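Local structure of mannosylglycerate hydrolase MGH1-like glycoside hydrolase domain-containing protein (Thermus thermophilus HB8, 4WVA) at residues 141-146 with 239-244; 282-287 with 309-314. The protein hydrolyses mannosylglycerate, a solute made by thermophiles under osmotic stress, to mannose and glycerate, and accepts glucosylglycerate about equally well. One frame throughout, in Å; residues are numbered along the deposited sequence.

How the interactions relate
Helix 235-254 connects the two contacts. In interaction 1 its Leu241 points toward helix 121-146, while the neighbouring Gln242 packs its CG 3.7 Å from CG2 of Thr310, a residue of interaction 2. The centres of the two contacts lie 18 Å apart, and both segments of interaction 1 precede those of interaction 2 in the sequence. Interaction 1 is the nearer to the substrate pocket: the side chain of Leu142 is about 8 Å from that of Leu33 and about 9 Å from that of Gln103, both probably substrate-binding. Interaction 2 lies away from the catalytic centre, about 19 Å from the centre of the chain, where 309-314 meets other subunits.

Interaction 1: 141-146 with 239-244; sequences WLYHAR and AILQRA
Leu241 of helix 235-254 is the residue through which 239-244 meets Leu142 and Tyr143 of helix 121-146, two helices of this (alpha/alpha)6-barrel protein whose backbones stay 9.5 Å apart at the closest CA pair, Leu142 and Leu241. With CG anti to the backbone N (chi1 175°), Leu241 turns both methyls to the other helix. Its CD1 meets CD1 of Leu142 tip to tip at 4.0 Å and also borders the phenol oxygen of Tyr143. CD2 of Leu241 lies obliquely by the Tyr143 ring, 3.9 Å from its CZ and, nearer still, 3.4 Å from its OH, the tyrosine having come from the opposite direction. An alanine here, lacking CG and both methyls, would probably leave a gap between the helices and the Leu142 tip and phenol end without their apolar neighbour. One residue beyond the segment, Asn245 hydrogen-bonds through ND2 to Tyr143 OH, and Trp265 stacks on the tyrosine ring; Val154 and His139 also touch Leu241. The two segments thus meet through van der Waals packing, burying a modest 136 Å² with no directional bond between them; the polar tie of the phenol oxygen comes from Asn245, on the same helix as Leu241.

Interaction 2: 282-287 with 309-314; sequences GFYFSW and GTPHQG
Tyr284 reaches from the strand 283-288 to Pro311 in the turn leading into helix 313-327, so a small antiparallel sheet of this (alpha/alpha)6-barrel protein is joined to a helix start. That strand opens with a G1 beta bulge, in which Gly282, at positive phi, and Phe283 both face Asp278; His312 is the N-cap of the helix. The van der Waals contact is made by the hydroxyl oxygen against the proline ring carbons, the two side chains crossing at about a right angle: Tyr284 OH lies 3.6 Å from Pro311 CG and 3.8 Å from Pro311 CD. CG of Tyr284 stands anti to its carbonyl carbon (chi1 -70°), which sends the ring across to the turn. The polar pairing runs through a third residue. Glu274, on helix 260-275, is hydrogen-bonded at OE2 to both Tyr284 OH and Thr310 OG1, so one carboxylate oxygen ties strand and turn together, while Tyr284 OH and Thr310 OG1 themselves remain 4.4 Å apart. Among ring contacts, Trp277 meets Tyr284 edge-to-face, and His312 stacks on Tyr369 of the third subunit. The closest approach between the two segments is Tyr284 OH to Pro311 CB, at 3.3 Å.

Interaction 1: 141-146 with 239-244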
loop_
_atom_site.group_PDB
_atom_site.type_symbol
_atom_site.label_atom_id
_atom_site.label_comp_id
_atom_site.label_asym_id
_atom_site.label_seq_id
_atom_site.Cartn_x
_atom_site.Cartn_y
_atom_site.Cartn_z
ATOM N N TRP A 141 20.496 5.022 -14.079
ATOM C CA TRP A 141 21.757 4.323 -13.931
ATOM C C TRP A 141 21.702 3.308 -12.793
ATOM O O TRP A 141 22.186 2.185 -12.927
ATOM C CB TRP A 141 22.922 5.325 -13.730
ATOM C CG TRP A 141 24.203 4.620 -13.553
ATOM C CD1 TRP A 141 25.035 4.194 -14.548
ATOM C CD2 TRP A 141 24.779 4.173 -12.328
ATOM N NE1 TRP A 141 26.093 3.512 -14.019
ATOM C CE2 TRP A 141 25.966 3.482 -12.658
ATOM C CE3 TRP A 141 24.415 4.286 -10.980
ATOM C CZ2 TRP A 141 26.792 2.920 -11.694
ATOM C CZ3 TRP A 141 25.237 3.719 -10.027
ATOM C CH2 TRP A 141 26.405 3.046 -10.389
ATOM N N LEU A 142 21.145 3.706 -11.653
ATOM C CA LEU A 142 21.059 2.803 -10.533
ATOM C C LEU A 142 20.371 1.488 -10.913
ATOM O O LEU A 142 20.903 0.427 -10.638
ATOM C CB LEU A 142 20.354 3.469 -9.333
ATOM C CG LEU A 142 21.126 4.546 -8.586
ATOM C CD1 LEU A 142 20.190 5.282 -7.634
ATOM C CD2 LEU A 142 22.297 3.970 -7.809
ATOM N N TYR A 143 19.208 1.552 -11.550
ATOM C CA TYR A 143 18.505 0.321 -11.939
ATOM C C TYR A 143 19.223 -0.434 -13.050
ATOM O O TYR A 143 19.327 -1.651 -13.001
ATOM C CB TYR A 143 17.054 0.609 -12.313
ATOM C CG TYR A 143 16.298 1.090 -11.111
ATOM C CD1 TYR A 143 15.977 0.213 -10.092
ATOM C CD2 TYR A 143 15.968 2.426 -10.956
ATOM C CE1 TYR A 143 15.313 0.644 -8.971
ATOM C CE2 TYR A 143 15.318 2.873 -9.826
ATOM C CZ TYR A 143 14.981 1.984 -8.843
ATOM O OH TYR A 143 14.343 2.386 -7.699
ATOM N N HIS A 144 19.748 0.284 -14.031
ATOM C CA HIS A 144 20.437 -0.384 -15.146
ATOM C C HIS A 144 21.693 -1.112 -14.671
ATOM O O HIS A 144 21.952 -2.249 -15.082
ATOM C CB HIS A 144 20.802 0.628 -16.244
ATOM C CG HIS A 144 21.471 0.013 -17.447
ATOM N ND1 HIS A 144 22.814 0.176 -17.720
ATOM C CD2 HIS A 144 20.979 -0.757 -18.446
ATOM C CE1 HIS A 144 23.123 -0.468 -18.832
ATOM N NE2 HIS A 144 22.026 -1.042 -19.295
ATOM N N ALA A 145 22.490 -0.458 -13.824
ATOM C CA ALA A 145 23.747 -1.035 -13.380
ATOM C C ALA A 145 23.582 -1.983 -12.190
ATOM O O ALA A 145 24.331 -2.958 -12.040
ATOM C CB ALA A 145 24.721 0.075 -13.046
ATOM N N ARG A 146 22.628 -1.684 -11.306
ATOM C CA ARG A 146 22.576 -2.345 -10.008
ATOM C C ARG A 146 21.299 -3.148 -9.731
ATOM O O ARG A 146 21.157 -3.695 -8.649
ATOM C CB ARG A 146 22.807 -1.332 -8.884
ATOM C CG ARG A 146 24.083 -0.523 -9.065
ATOM C CD ARG A 146 25.322 -1.397 -8.966
ATOM N NE ARG A 146 26.558 -0.587 -8.939
ATOM C CZ ARG A 146 27.025 0.022 -7.854
ATOM N NH1 ARG A 146 26.392 -0.079 -6.700
ATOM N NH2 ARG A 146 28.146 0.746 -7.919
ATOM N N ALA A 239 15.783 2.269 1.122
ATOM C CA ALA A 239 14.737 3.092 1.705
ATOM C C ALA A 239 14.883 4.516 1.223
ATOM O O ALA A 239 13.892 5.182 0.883
ATOM C CB ALA A 239 14.791 3.049 3.214
ATOM N N ILE A 240 16.122 4.996 1.190
ATOM C CA ILE A 240 16.398 6.356 0.706
ATOM C C ILE A 240 16.041 6.513 -0.780
ATOM O O ILE A 240 15.445 7.533 -1.200
ATOM C CB ILE A 240 17.867 6.754 1.037
ATOM C CG1 ILE A 240 17.972 7.052 2.543
ATOM C CG2 ILE A 240 18.352 7.942 0.214
ATOM C CD1 ILE A 240 19.387 7.130 3.033
ATOM N N LEU A 241 16.362 5.499 -1.581
ATOM C CA LEU A 241 15.987 5.490 -2.999
ATOM C C LEU A 241 14.474 5.476 -3.209
ATOM O O LEU A 241 13.956 6.187 -4.067
ATOM C CB LEU A 241 16.651 4.324 -3.716
ATOM C CG LEU A 241 16.281 4.073 -5.188
ATOM C CD1 LEU A 241 16.485 5.306 -6.057
ATOM C CD2 LEU A 241 17.090 2.911 -5.738
ATOM N N GLN A 242 13.753 4.674 -2.429
ATOM C CA GLN A 242 12.290 4.655 -2.549
ATOM C C GLN A 242 11.729 6.043 -2.236
ATOM O O GLN A 242 10.868 6.541 -2.945
ATOM C CB GLN A 242 11.688 3.602 -1.625
ATOM C CG GLN A 242 10.158 3.603 -1.538
ATOM C CD GLN A 242 9.444 3.082 -2.788
ATOM O OE1 GLN A 242 10.061 2.556 -3.718
ATOM N NE2 GLN A 242 8.124 3.237 -2.800
ATOM N N ARG A 243 12.192 6.657 -1.143
ATOM C CA ARG A 243 11.743 8.009 -0.817
ATOM C C ARG A 243 12.076 8.979 -1.949
ATOM O O ARG A 243 11.227 9.787 -2.350
ATOM C CB ARG A 243 12.337 8.490 0.502
ATOM C CG ARG A 243 11.997 9.927 0.862
ATOM C CD ARG A 243 10.513 10.245 0.929
ATOM N NE ARG A 243 10.307 11.645 1.287
ATOM C CZ ARG A 243 10.236 12.115 2.542
ATOM N NH1 ARG A 243 10.317 11.311 3.579
ATOM N NH2 ARG A 243 10.071 13.409 2.753
ATOM N N ALA A 244 13.292 8.879 -2.479
ATOM C CA ALA A 244 13.732 9.773 -3.522
ATOM C C ALA A 244 12.908 9.583 -4.800
ATOM O O ALA A 244 12.594 10.561 -5.464
ATOM C CB ALA A 244 15.211 9.586 -3.783
#

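Interaction 2: 282-287 with 309-314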
loop_
_atom_site.group_PDB
_atom_site.type_symbol
_atom_site.label_atom_id
_atom_site.label_comp_id
_atom_site.label_asym_id
_atom_site.label_seq_id
_atom_site.Cartn_x
_atom_site.Cartn_y
_atom_site.Cartn_z
ATOM N N GLY A 282 11.318 -8.884 13.938
ATOM C CA GLY A 282 10.583 -7.647 14.022
ATOM C C GLY A 282 11.434 -6.452 13.613
ATOM O O GLY A 282 11.480 -5.435 14.296
ATOM N N PHE A 283 12.096 -6.580 12.474
ATOM C CA PHE A 283 13.002 -5.536 12.010
ATOM C C PHE A 283 13.309 -5.716 10.530
ATOM O O PHE A 283 13.077 -6.778 9.984
ATOM C CB PHE A 283 14.304 -5.624 12.813
ATOM C CG PHE A 283 14.989 -4.312 12.972
ATOM C CD1 PHE A 283 14.465 -3.353 13.826
ATOM C CD2 PHE A 283 16.153 -4.022 12.277
ATOM C CE1 PHE A 283 15.079 -2.121 13.981
ATOM C CE2 PHE A 283 16.775 -2.793 12.441
ATOM C CZ PHE A 283 16.249 -1.847 13.300
ATOM N N TYR A 284 13.791 -4.652 9.887
ATOM C CA TYR A 284 14.227 -4.728 8.498
ATOM C C TYR A 284 15.719 -5.055 8.437
ATOM O O TYR A 284 16.527 -4.396 9.108
ATOM C CB TYR A 284 14.021 -3.408 7.769
ATOM C CG TYR A 284 12.579 -3.008 7.491
ATOM C CD1 TYR A 284 11.939 -3.417 6.340
ATOM C CD2 TYR A 284 11.884 -2.174 8.362
ATOM C CE1 TYR A 284 10.643 -3.013 6.046
ATOM C CE2 TYR A 284 10.586 -1.777 8.096
ATOM C CZ TYR A 284 9.964 -2.199 6.939
ATOM O OH TYR A 284 8.668 -1.790 6.682
ATOM N N PHE A 285 16.070 -6.030 7.610
ATOM C CA PHE A 285 17.465 -6.430 7.420
ATOM C C PHE A 285 17.935 -6.130 6.011
ATOM O O PHE A 285 17.182 -6.268 5.051
ATOM C CB PHE A 285 17.635 -7.939 7.637
ATOM C CG PHE A 285 17.478 -8.391 9.071
ATOM C CD1 PHE A 285 17.926 -7.621 10.126
ATOM C CD2 PHE A 285 16.906 -9.634 9.351
ATOM C CE1 PHE A 285 17.787 -8.062 11.443
ATOM C CE2 PHE A 285 16.764 -10.074 10.662
ATOM C CZ PHE A 285 17.197 -9.278 11.702
ATOM N N SER A 286 19.216 -5.778 5.890
ATOM C CA SER A 286 19.883 -5.837 4.605
ATOM C C SER A 286 20.097 -7.315 4.231
ATOM O O SER A 286 20.068 -8.199 5.106
ATOM C CB SER A 286 21.220 -5.102 4.684
ATOM O OG SER A 286 21.041 -3.716 4.962
ATOM N N TRP A 287 20.283 -7.565 2.932
ATOM C CA TRP A 287 20.487 -8.897 2.399
ATOM C C TRP A 287 21.843 -9.062 1.728
ATOM O O TRP A 287 22.304 -8.192 0.993
ATOM C CB TRP A 287 19.395 -9.253 1.408
ATOM C CG TRP A 287 18.036 -9.466 1.974
ATOM C CD1 TRP A 287 17.658 -9.486 3.284
ATOM C CD2 TRP A 287 16.861 -9.747 1.218
ATOM N NE1 TRP A 287 16.315 -9.753 3.381
ATOM C CE2 TRP A 287 15.808 -9.915 2.126
ATOM C CE3 TRP A 287 16.595 -9.848 -0.153
ATOM C CZ2 TRP A 287 14.506 -10.197 1.712
ATOM C CZ3 TRP A 287 15.302 -10.123 -0.556
ATOM C CH2 TRP A 287 14.277 -10.286 0.374
ATOM N N GLY A 309 8.234 5.548 3.654
ATOM C CA GLY A 309 6.774 5.548 3.730
ATOM C C GLY A 309 6.107 4.274 3.231
ATOM O O GLY A 309 4.930 4.294 2.854
ATOM N N THR A 310 6.849 3.170 3.254
ATOM C CA THR A 310 6.346 1.855 2.789
ATOM C C THR A 310 5.636 0.975 3.836
ATOM O O THR A 310 4.706 0.240 3.482
ATOM C CB THR A 310 7.483 1.022 2.117
ATOM O OG1 THR A 310 8.486 0.643 3.073
ATOM C CG2 THR A 310 8.116 1.775 0.989
ATOM N N PRO A 311 6.059 0.998 5.117
ATOM C CA PRO A 311 5.379 0.068 6.018
ATOM C C PRO A 311 3.943 0.455 6.308
ATOM O O PRO A 311 3.579 1.624 6.167
ATOM C CB PRO A 311 6.159 0.187 7.336
ATOM C CG PRO A 311 7.025 1.340 7.202
ATOM C CD PRO A 311 7.226 1.633 5.753
ATOM N N HIS A 312 3.142 -0.515 6.725
ATOM C CA HIS A 312 1.899 -0.195 7.386
ATOM C C HIS A 312 2.170 0.194 8.842
ATOM O O HIS A 312 3.260 0.022 9.359
ATOM C CB HIS A 312 0.831 -1.318 7.258
ATOM C CG HIS A 312 1.238 -2.656 7.802
ATOM N ND1 HIS A 312 1.492 -2.879 9.135
ATOM C CD2 HIS A 312 1.349 -3.864 7.198
ATOM C CE1 HIS A 312 1.779 -4.156 9.328
ATOM N NE2 HIS A 312 1.697 -4.777 8.171
ATOM N N GLN A 313 1.159 0.768 9.456
ATOM C CA GLN A 313 1.265 1.318 10.798
ATOM C C GLN A 313 1.669 0.305 11.854
ATOM O O GLN A 313 2.370 0.649 12.795
ATOM C CB GLN A 313 -0.096 1.881 11.190
ATOM C CG GLN A 313 -0.121 2.664 12.482
ATOM C CD GLN A 313 0.631 3.952 12.390
ATOM O OE1 GLN A 313 0.883 4.592 13.412
ATOM N NE2 GLN A 313 0.939 4.397 11.167
ATOM N N GLY A 314 1.160 -0.914 11.730
ATOM C CA GLY A 314 1.517 -1.995 12.657
ATOM C C GLY A 314 3.006 -2.236 12.662
ATOM O O GLY A 314 3.644 -2.320 13.718
#